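Local coordinates for putative uncharacterized protein (Photobacterium profundum, PDB 3R87) that acts as a thioesterase of the hot-dog fold, related to the 4-hydroxybenzoyl-CoA thioesterases, at residues Gln122-Pro125 and Ala126-Ala130. Sequence-based numbering, arbitrary orientation. Where two conformers were deposited one is given.
Sequences QPVP and ADILA
Val124 reaches forward over the first turn of the helix that begins at Ala126 and touches two of its side chains with a single methyl group. CG1, placed anti to the backbone N (chi1 -179°), lies 3.6 Å from Leu129 CD2 in the leucine conformer given. The same Val124 CG1 is 3.9 Å from Ile128 CG2. The valine and leucine side chains lie at a slant to one another, and the other leucine methyl, CD1, comes within 3.8 Å of the carbonyl oxygen Val124 O. Ile128 is turned so that its two branches face different neighbours: CG2 meets the valine, whereas CG1, beside the backbone N with chi1 at -65°, passes Pro125 CB at 4.2 Å. Pro125 occupies the N-cap position, where its ring, lacking an N-H, costs the helix no hydrogen bond. Its carbonyl oxygen accepts the first helical bond from Leu129 N at 3.0 Å, nearly straight at the hydrogen (167°), and a weak, strongly bent one from Ile128 N. The branch point of Leu129 lies beside the same oxygen, CG 3.7 Å from Pro125 O. This is the entry into the C-terminal helix 126-133 of a hot-dog domain, reached by a short loop from strand 121-122. Phe57 of strand 56-66 touches Val124, Pro125 and Ile128, while Leu49 of helix 43-53 packs on Pro125 and Ile128. Asp127 and His53 have each been seen as magnesium ligands in a structure of this protein, although no magnesium is bound to this chain here. The Asp127 carboxylate is directed away from the loop, and in the conformer given its OD2 forms a salt bridge with Lys45.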
loop_
_atom_site.group_PDB
_atom_site.type_symbol
_atom_site.label_atom_id
_atom_site.label_comp_id
_atom_site.label_asym_id
_atom_site.label_seq_id
_atom_site.Cartn_x
_atom_site.Cartn_y
_atom_site.Cartn_z
ATOM N N GLN A 122 -2.437 -28.366 0.541
ATOM C CA GLN A 122 -3.037 -29.141 1.620
ATOM C C GLN A 122 -4.550 -29.069 1.386
ATOM O O GLN A 122 -5.103 -28.067 0.871
ATOM C CB GLN A 122 -2.780 -28.542 3.019
ATOM C CG GLN A 122 -1.263 -28.468 3.317
ATOM C CD GLN A 122 -0.574 -29.822 3.430
ATOM O OE1 GLN A 122 0.652 -29.962 3.077
ATOM N NE2 GLN A 122 -1.312 -30.805 3.900
ATOM N N PRO A 123 -5.295 -30.048 1.851
ATOM C CA PRO A 123 -6.811 -29.964 1.777
ATOM C C PRO A 123 -7.313 -28.753 2.688
ATOM O O PRO A 123 -6.690 -28.465 3.704
ATOM C CB PRO A 123 -7.265 -31.296 2.412
ATOM C CG PRO A 123 -6.082 -32.185 2.137
ATOM C CD PRO A 123 -4.848 -31.333 2.444
ATOM N N VAL A 124 -8.436 -28.137 2.344
ATOM C CA VAL A 124 -9.018 -27.074 3.224
ATOM C C VAL A 124 -9.412 -27.724 4.547
ATOM O O VAL A 124 -10.147 -28.691 4.554
ATOM C CB VAL A 124 -10.276 -26.373 2.701
ATOM C CG1 VAL A 124 -10.772 -25.282 3.671
ATOM C CG2 VAL A 124 -10.077 -25.804 1.297
ATOM N N PRO A 125 -8.907 -27.233 5.705
ATOM C CA PRO A 125 -9.265 -27.888 6.983
ATOM C C PRO A 125 -10.752 -27.877 7.219
ATOM O O PRO A 125 -11.451 -26.893 6.968
ATOM C CB PRO A 125 -8.491 -27.041 7.994
ATOM C CG PRO A 125 -7.320 -26.476 7.237
ATOM C CD PRO A 125 -7.899 -26.149 5.858
ATOM N N ALA A 126 -11.283 -28.967 7.812
ATOM C CA ALA A 126 -12.707 -29.038 8.116
ATOM C C ALA A 126 -13.185 -27.886 9.002
ATOM O O ALA A 126 -14.290 -27.408 8.837
ATOM C CB ALA A 126 -13.033 -30.352 8.883
ATOM N N ASP A 127 -12.366 -27.439 9.930
ATOM C CA ASP A 127 -12.826 -26.346 10.784
ATOM C C ASP A 127 -12.977 -25.040 10.053
ATOM O O ASP A 127 -13.883 -24.245 10.387
ATOM C CB ASP A 127 -11.821 -26.098 11.846
ATOM C CG ASP A 127 -12.369 -25.158 12.941
ATOM O OD1 ASP A 127 -13.496 -25.310 13.499
ATOM O OD2 ASP A 127 -11.630 -24.207 13.235
ATOM N N ILE A 128 -12.152 -24.832 9.022
ATOM C CA ILE A 128 -12.308 -23.664 8.154
ATOM C C ILE A 128 -13.573 -23.799 7.356
ATOM O O ILE A 128 -14.368 -22.866 7.255
ATOM C CB ILE A 128 -11.072 -23.464 7.286
ATOM C CG1 ILE A 128 -9.842 -23.118 8.126
ATOM C CG2 ILE A 128 -11.348 -22.433 6.209
ATOM C CD1 ILE A 128 -9.898 -21.773 8.811
ATOM N N LEU A 129 -13.776 -25.011 6.748
ATOM C CA LEU A 129 -15.006 -25.189 5.969
ATOM C C LEU A 129 -16.246 -25.028 6.872
ATOM O O LEU A 129 -17.210 -24.415 6.456
ATOM C CB LEU A 129 -15.028 -26.591 5.325
ATOM C CG LEU A 129 -13.947 -26.906 4.263
ATOM C CD1 LEU A 129 -13.912 -28.437 3.897
ATOM C CD2 LEU A 129 -14.216 -26.004 3.082
ATOM N N ALA A 130 -16.167 -25.512 8.078
ATOM C CA ALA A 130 -17.314 -25.355 9.009
ATOM C C ALA A 130 -17.617 -23.898 9.247
ATOM O O ALA A 130 -18.773 -23.500 9.270
ATOM C CB ALA A 130 -17.000 -26.056 10.304
#